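Local coordinates for protein TRAP dicarboxylate transporter-DctP subunit (Rhodobacter sphaeroides, PDB 4PE3) that probably captures a solute in the periplasm, as the substrate-binding component of a TRAP transport system, at residues A[31-41]-A[64-75]. Numbering follows the deposited sequence.
With ZN (zinc ion), chain G.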
ATOM      1  N   HIS A  31      30.029  -6.943  -1.353  1.00 29.01           N
ATOM      2  CA  HIS A  31      28.855  -7.635  -0.837  1.00 27.66           C
ATOM      3  C   HIS A  31      27.860  -7.872  -1.950  1.00 27.23           C
ATOM      4  O   HIS A  31      27.637  -6.997  -2.782  1.00 30.08           O
ATOM      5  CB  HIS A  31      28.178  -6.814   0.254  1.00 26.22           C
ATOM      6  CG  HIS A  31      29.097  -6.401   1.354  1.00 33.43           C
ATOM      7  ND1 HIS A  31      29.290  -7.160   2.488  1.00 35.28           N
ATOM      8  CD2 HIS A  31      29.880  -5.307   1.495  1.00 34.30           C
ATOM      9  CE1 HIS A  31      30.151  -6.550   3.280  1.00 36.48           C
ATOM     10  NE2 HIS A  31      30.520  -5.420   2.704  1.00 33.25           N
ATOM     11  N   HIS A  32      27.244  -9.047  -1.933  1.00 25.33           N
ATOM     12  CA  HIS A  32      26.266  -9.432  -2.932  1.00 24.11           C
ATOM     13  C   HIS A  32      25.033  -9.968  -2.206  1.00 21.89           C
ATOM     14  O   HIS A  32      25.102 -11.003  -1.537  1.00 27.68           O
ATOM     15  CB  HIS A  32      26.873 -10.481  -3.861  1.00 24.61           C
ATOM     16  CG  HIS A  32      28.183 -10.063  -4.453  1.00 30.23           C
ATOM     17  ND1 HIS A  32      28.277  -9.292  -5.592  1.00 35.28           N
ATOM     18  CD2 HIS A  32      29.455 -10.302  -4.056  1.00 35.29           C
ATOM     19  CE1 HIS A  32      29.551  -9.077  -5.872  1.00 36.46           C
ATOM     20  NE2 HIS A  32      30.286  -9.681  -4.957  1.00 39.94           N
ATOM     21  N   PHE A  33      23.919  -9.248  -2.296  1.00 21.68           N
ATOM     22  CA  PHE A  33      22.719  -9.608  -1.548  1.00 22.83           C
ATOM     23  C   PHE A  33      21.561  -9.957  -2.479  1.00 21.61           C
ATOM     24  O   PHE A  33      21.159  -9.144  -3.309  1.00 25.92           O
ATOM     25  CB  PHE A  33      22.238  -8.442  -0.685  1.00 20.13           C
ATOM     26  CG  PHE A  33      23.239  -7.967   0.343  1.00 20.05           C
ATOM     27  CD1 PHE A  33      23.950  -8.854   1.142  1.00 22.68           C
ATOM     28  CD2 PHE A  33      23.443  -6.610   0.514  1.00 23.34           C
ATOM     29  CE1 PHE A  33      24.841  -8.378   2.090  1.00 23.62           C
ATOM     30  CE2 PHE A  33      24.347  -6.142   1.456  1.00 22.96           C
ATOM     31  CZ  PHE A  33      25.035  -7.022   2.228  1.00 24.68           C
ATOM     32  N   ARG A  34      20.971 -11.118  -2.264  1.00 17.39           N
ATOM     33  CA  ARG A  34      19.841 -11.590  -3.071  1.00 16.22           C
ATOM     34  C   ARG A  34      18.516 -11.226  -2.394  1.00 17.29           C
ATOM     35  O   ARG A  34      18.284 -11.605  -1.230  1.00 16.05           O
ATOM     36  CB  ARG A  34      19.953 -13.101  -3.243  1.00 22.13           C
ATOM     37  CG  ARG A  34      21.393 -13.579  -3.393  1.00 30.73           C
ATOM     38  CD  ARG A  34      21.513 -15.050  -3.075  1.00 33.51           C
ATOM     39  NE  ARG A  34      21.032 -15.870  -4.181  1.00 38.57           N
ATOM     40  CZ  ARG A  34      20.254 -16.943  -4.058  1.00 36.00           C
ATOM     41  NH1 ARG A  34      19.836 -17.358  -2.867  1.00 34.41           N
ATOM     42  NH2 ARG A  34      19.900 -17.612  -5.148  1.00 36.39           N
ATOM     43  N   PHE A  35      17.688 -10.474  -3.104  1.00 14.36           N
ATOM     44  CA  PHE A  35      16.385 -10.049  -2.623  1.00 13.27           C
ATOM     45  C   PHE A  35      15.279 -10.684  -3.429  1.00 15.16           C
ATOM     46  O   PHE A  35      15.353 -10.693  -4.653  1.00 16.26           O
ATOM     47  CB  PHE A  35      16.248  -8.544  -2.781  1.00 13.59           C
ATOM     48  CG  PHE A  35      16.811  -7.756  -1.657  1.00 13.46           C
ATOM     49  CD1 PHE A  35      18.156  -7.817  -1.344  1.00 15.84           C
ATOM     50  CD2 PHE A  35      15.987  -6.916  -0.919  1.00 12.89           C
ATOM     51  CE1 PHE A  35      18.660  -7.065  -0.308  1.00 19.14           C
ATOM     52  CE2 PHE A  35      16.504  -6.167   0.121  1.00 13.93           C
ATOM     53  CZ  PHE A  35      17.837  -6.254   0.424  1.00 17.09           C
ATOM     54  N   GLN A  36      14.265 -11.232  -2.787  1.00 12.50           N
ATOM     55  CA  GLN A  36      13.119 -11.755  -3.483  1.00 12.01           C
ATOM     56  C   GLN A  36      11.945 -10.786  -3.441  1.00 11.12           C
ATOM     57  O   GLN A  36      11.610 -10.236  -2.380  1.00 11.78           O
ATOM     58  CB  GLN A  36      12.696 -13.088  -2.911  1.00 13.16           C
ATOM     59  CG  GLN A  36      11.701 -13.761  -3.819  1.00 15.45           C
ATOM     60  CD  GLN A  36      11.341 -15.144  -3.389  1.00 21.65           C
ATOM     61  OE1 GLN A  36      12.120 -16.088  -3.570  1.00 19.80           O
ATOM     62  NE2 GLN A  36      10.158 -15.288  -2.801  1.00 18.94           N
ATOM     63  N   SER A  37      11.332 -10.547  -4.592  1.00 10.74           N
ATOM     64  CA  SER A  37      10.183  -9.665  -4.747  1.00 10.63           C
ATOM     65  C   SER A  37       8.911 -10.441  -4.483  1.00 12.53           C
ATOM     66  O   SER A  37       8.889 -11.659  -4.579  1.00 14.76           O
ATOM     67  CB  SER A  37      10.181  -9.156  -6.186  1.00 10.21           C
ATOM     68  OG  SER A  37       9.089  -8.261  -6.389  1.00 10.57           O
ATOM     69  N   SER A  38       7.833  -9.728  -4.174  1.00 11.20           N
ATOM     70  CA  SER A  38       6.495 -10.329  -4.207  1.00 14.44           C
ATOM     71  C   SER A  38       5.860 -10.298  -5.609  1.00 12.37           C
ATOM     72  O   SER A  38       4.780 -10.836  -5.818  1.00 13.22           O
ATOM     73  CB  SER A  38       5.580  -9.611  -3.202  1.00 17.54           C
ATOM     74  OG  SER A  38       5.562  -8.237  -3.489  1.00 16.15           O
ATOM     75  N   ASP A  39       6.524  -9.663  -6.569  1.00 10.99           N
ATOM     76  CA  ASP A  39       5.994  -9.562  -7.921  1.00 10.94           C
ATOM     77  C   ASP A  39       6.746 -10.483  -8.878  1.00 10.11           C
ATOM     78  O   ASP A  39       7.914 -10.827  -8.654  1.00 10.47           O
ATOM     79  CB  ASP A  39       6.086  -8.123  -8.385  1.00  9.74           C
ATOM     80  CG  ASP A  39       5.233  -7.190  -7.557  1.00 16.48           C
ATOM     81  OD1 ASP A  39       4.048  -7.496  -7.372  1.00 18.77           O
ATOM     82  OD2 ASP A  39       5.741  -6.163  -7.073  1.00 17.16           O
ATOM     83  N   PRO A  40       6.075 -10.895  -9.951  1.00 11.77           N
ATOM     84  CA  PRO A  40       6.720 -11.729 -10.957  1.00 11.40           C
ATOM     85  C   PRO A  40       7.483 -10.914 -11.995  1.00 12.77           C
ATOM     86  O   PRO A  40       7.231  -9.720 -12.145  1.00 11.85           O
ATOM     87  CB  PRO A  40       5.533 -12.421 -11.623  1.00 13.87           C
ATOM     88  CG  PRO A  40       4.432 -11.402 -11.539  1.00 13.07           C
ATOM     89  CD  PRO A  40       4.637 -10.710 -10.227  1.00 12.96           C
ATOM     90  N   ALA A  41       8.364 -11.572 -12.749  1.00 13.01           N
ATOM     91  CA  ALA A  41       8.964 -10.934 -13.913  1.00 13.84           C
ATOM     92  C   ALA A  41       7.856 -10.516 -14.854  1.00 18.62           C
ATOM     93  O   ALA A  41       6.854 -11.215 -14.988  1.00 19.78           O
ATOM     94  CB  ALA A  41       9.918 -11.886 -14.614  1.00 15.89           C
ATOM     95  N   VAL A  64      28.445  -2.839  -3.171  1.00 25.09           N
ATOM     96  CA  VAL A  64      27.278  -3.637  -2.811  1.00 25.79           C
ATOM     97  C   VAL A  64      26.440  -3.813  -4.066  1.00 22.96           C
ATOM     98  O   VAL A  64      26.192  -2.847  -4.782  1.00 23.75           O
ATOM     99  CB  VAL A  64      26.413  -2.960  -1.709  1.00 23.26           C
ATOM    100  CG1 VAL A  64      25.198  -3.819  -1.372  1.00 22.45           C
ATOM    101  CG2 VAL A  64      27.236  -2.673  -0.459  1.00 28.73           C
ATOM    102  N   THR A  65      26.060  -5.056  -4.344  1.00 21.91           N
ATOM    103  CA  THR A  65      25.179  -5.372  -5.458  1.00 25.19           C
ATOM    104  C   THR A  65      23.950  -6.099  -4.918  1.00 21.50           C
ATOM    105  O   THR A  65      24.021  -6.792  -3.891  1.00 22.57           O
ATOM    106  CB  THR A  65      25.884  -6.245  -6.509  1.00 25.19           C
ATOM    107  OG1 THR A  65      26.196  -7.525  -5.955  1.00 30.20           O
ATOM    108  CG2 THR A  65      27.176  -5.592  -6.995  1.00 24.26           C
ATOM    109  N   ILE A  66      22.825  -5.913  -5.597  1.00 19.65           N
ATOM    110  CA  ILE A  66      21.570  -6.537  -5.230  1.00 19.73           C
ATOM    111  C   ILE A  66      21.139  -7.387  -6.408  1.00 21.20           C
ATOM    112  O   ILE A  66      21.071  -6.897  -7.536  1.00 19.99           O
ATOM    113  CB  ILE A  66      20.455  -5.491  -5.005  1.00 19.59           C
ATOM    114  CG1 ILE A  66      20.829  -4.501  -3.897  1.00 22.52           C
ATOM    115  CG2 ILE A  66      19.114  -6.161  -4.692  1.00 19.26           C
ATOM    116  CD1 ILE A  66      21.035  -5.129  -2.536  1.00 20.97           C
ATOM    117  N   GLU A  67      20.858  -8.653  -6.145  1.00 16.88           N
ATOM    118  CA  GLU A  67      20.260  -9.525  -7.140  1.00 16.89           C
ATOM    119  C   GLU A  67      18.765  -9.626  -6.870  1.00 17.97           C
ATOM    120  O   GLU A  67      18.356 -10.196  -5.863  1.00 18.63           O
ATOM    121  CB  GLU A  67      20.903 -10.899  -7.066  1.00 23.37           C
ATOM    122  CG  GLU A  67      20.442 -11.819  -8.143  1.00 26.10           C
ATOM    123  CD  GLU A  67      21.479 -12.853  -8.475  1.00 31.03           C
ATOM    124  OE1 GLU A  67      21.575 -13.191  -9.666  1.00 30.21           O
ATOM    125  OE2 GLU A  67      22.199 -13.317  -7.558  1.00 33.67           O
ATOM    126  N   LEU A  68      17.948  -9.083  -7.776  1.00 14.40           N
ATOM    127  CA  LEU A  68      16.507  -9.055  -7.609  1.00 13.58           C
ATOM    128  C   LEU A  68      15.851 -10.287  -8.253  1.00 13.80           C
ATOM    129  O   LEU A  68      15.999 -10.508  -9.449  1.00 14.86           O
ATOM    130  CB  LEU A  68      15.953  -7.774  -8.245  1.00 14.76           C
ATOM    131  CG  LEU A  68      14.441  -7.561  -8.205  1.00 15.18           C
ATOM    132  CD1 LEU A  68      13.983  -7.271  -6.788  1.00 16.59           C
ATOM    133  CD2 LEU A  68      14.037  -6.444  -9.197  1.00 15.34           C
HETATM  134  N   MSE A  69      15.106 -11.058  -7.477  0.55 14.20           N
HETATM  135  CA  MSE A  69      14.539 -12.312  -7.949  0.55 14.76           C
HETATM  136  C   MSE A  69      13.017 -12.264  -7.872  0.55 14.23           C
HETATM  137  O   MSE A  69      12.460 -11.846  -6.872  0.55 14.03           O
HETATM  138  CB  MSE A  69      15.075 -13.457  -7.092  0.55 16.15           C
HETATM  139  CG  MSE A  69      16.597 -13.584  -7.131  0.55 16.91           C
HETATM  140 SE   MSE A  69      17.311 -14.825  -5.803  0.55 18.81          SE
HETATM  141  CE  MSE A  69      16.440 -14.118  -4.213  0.55 23.71           C
ATOM    142  N   PRO A  70      12.326 -12.707  -8.925  1.00 14.13           N
ATOM    143  CA  PRO A  70      10.858 -12.662  -8.880  1.00 13.82           C
ATOM    144  C   PRO A  70      10.274 -13.532  -7.769  1.00 15.68           C
ATOM    145  O   PRO A  70      10.935 -14.429  -7.229  1.00 16.88           O
ATOM    146  CB  PRO A  70      10.430 -13.207 -10.244  1.00 16.09           C
ATOM    147  CG  PRO A  70      11.640 -13.235 -11.071  1.00 14.79           C
ATOM    148  CD  PRO A  70      12.842 -13.223 -10.199  1.00 14.43           C
ATOM    149  N   VAL A  71       9.033 -13.242  -7.405  1.00 15.91           N
ATOM    150  CA  VAL A  71       8.334 -13.985  -6.366  1.00 15.48           C
ATOM    151  C   VAL A  71       8.414 -15.484  -6.610  1.00 16.93           C
ATOM    152  O   VAL A  71       8.251 -15.954  -7.734  1.00 17.11           O
ATOM    153  CB  VAL A  71       6.867 -13.518  -6.280  1.00 15.16           C
ATOM    154  CG1 VAL A  71       6.142 -13.817  -7.575  1.00 15.22           C
ATOM    155  CG2 VAL A  71       6.182 -14.140  -5.052  1.00 19.14           C
ATOM    156  N   GLY A  72       8.680 -16.217  -5.527  1.00 18.39           N
ATOM    157  CA  GLY A  72       8.689 -17.662  -5.545  1.00 20.65           C
ATOM    158  C   GLY A  72       9.956 -18.300  -6.081  1.00 21.25           C
ATOM    159  O   GLY A  72      10.004 -19.522  -6.213  1.00 23.57           O
ATOM    160  N   THR A  73      10.970 -17.497  -6.403  1.00 19.29           N
ATOM    161  CA  THR A  73      12.201 -18.052  -6.976  1.00 19.86           C
ATOM    162  C   THR A  73      12.872 -19.008  -6.028  1.00 21.54           C
ATOM    163  O   THR A  73      13.230 -20.116  -6.411  1.00 22.64           O
ATOM    164  CB  THR A  73      13.240 -16.973  -7.272  1.00 18.80           C
ATOM    165  OG1 THR A  73      12.767 -16.154  -8.330  1.00 18.82           O
ATOM    166  CG2 THR A  73      14.559 -17.602  -7.693  1.00 22.97           C
ATOM    167  N   ILE A  74      13.062 -18.551  -4.796  1.00 21.43           N
ATOM    168  CA  ILE A  74      13.805 -19.312  -3.813  1.00 24.66           C
ATOM    169  C   ILE A  74      12.857 -19.892  -2.777  1.00 26.47           C
ATOM    170  O   ILE A  74      13.023 -21.043  -2.378  1.00 30.69           O
ATOM    171  CB  ILE A  74      14.883 -18.449  -3.132  1.00 26.48           C
ATOM    172  CG1 ILE A  74      15.804 -17.824  -4.175  1.00 26.28           C
ATOM    173  CG2 ILE A  74      15.700 -19.295  -2.162  1.00 28.20           C
ATOM    174  CD1 ILE A  74      16.650 -18.866  -4.931  1.00 26.67           C
ATOM    175  N   VAL A  75      11.864 -19.113  -2.346  1.00 23.76           N
ATOM    176  CA  VAL A  75      10.910 -19.605  -1.363  1.00 24.93           C
ATOM    177  C   VAL A  75       9.525 -19.016  -1.564  1.00 23.34           C
ATOM    178  O   VAL A  75       9.349 -18.058  -2.306  1.00 21.58           O
ATOM    179  CB  VAL A  75      11.344 -19.261   0.069  1.00 29.72           C
ATOM    180  CG1 VAL A  75      12.508 -20.144   0.490  1.00 33.87           C
ATOM    181  CG2 VAL A  75      11.678 -17.774   0.183  1.00 31.79           C
TER
HETATM  182 ZN    ZN G 406      32.127  -4.489   3.545  0.70 49.65          ZN
HETATM  183  O   HOH W   1      33.825  -5.714   3.681  1.00 36.27           O
HETATM  184  O   HOH W   2      31.287  -3.493   5.244  1.00 32.63           O
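Gln-36 reaches from one strand into the loop that follows its neighbour and meets that loop's backbone with both ends of its amide. With CG anti to the backbone N (chi1 -168°) and the chain extended beyond it, Gln-36 OE1 accepts from Ile-74 N at 2.9 Å and, on an in-plane lone pair, from Val-75 N at 3.3 Å. Gln-36 NE2 in turn donates to Val-75 O at 2.9 Å, a partner lying almost in the amide plane, and these three bonds fix the amide's rotation. Shortening the side chain to that of an alanine would probably leave the two backbone N-H groups and Val-75 O without these mates and set the loop freer to shift.

On the same face of the sheet, in one of two conformers of selenomethionine Met-69, SE lies over one face of the Arg-34 guanidinium, offset toward the rim, while Ile-74 CD1 comes within 3.5 Å of Arg-34 NH2. Toward the start of both strands, His-32 and Thr-65 run side by side, joined by a hydrogen bond of 2.8 Å between His-32 ND1 and Thr-65 OG1. The opposite face is apolar: Ile-66 CD1 sits at the edge of the Phe-33 ring and 3.8 Å from Phe-35 CE1, with helix 44-59 packed against Ile-66. Parallel backbone bonds, from Thr-65 N to His-31 O through Ser-37 N to Met-69 O, complete a beta-alpha-beta unit, strand 32-37, helix 44-59, strand 65-69, at the margin of a five-stranded mixed sheet, an arrangement consistent with the alpha/beta domains of periplasmic solute-binding proteins.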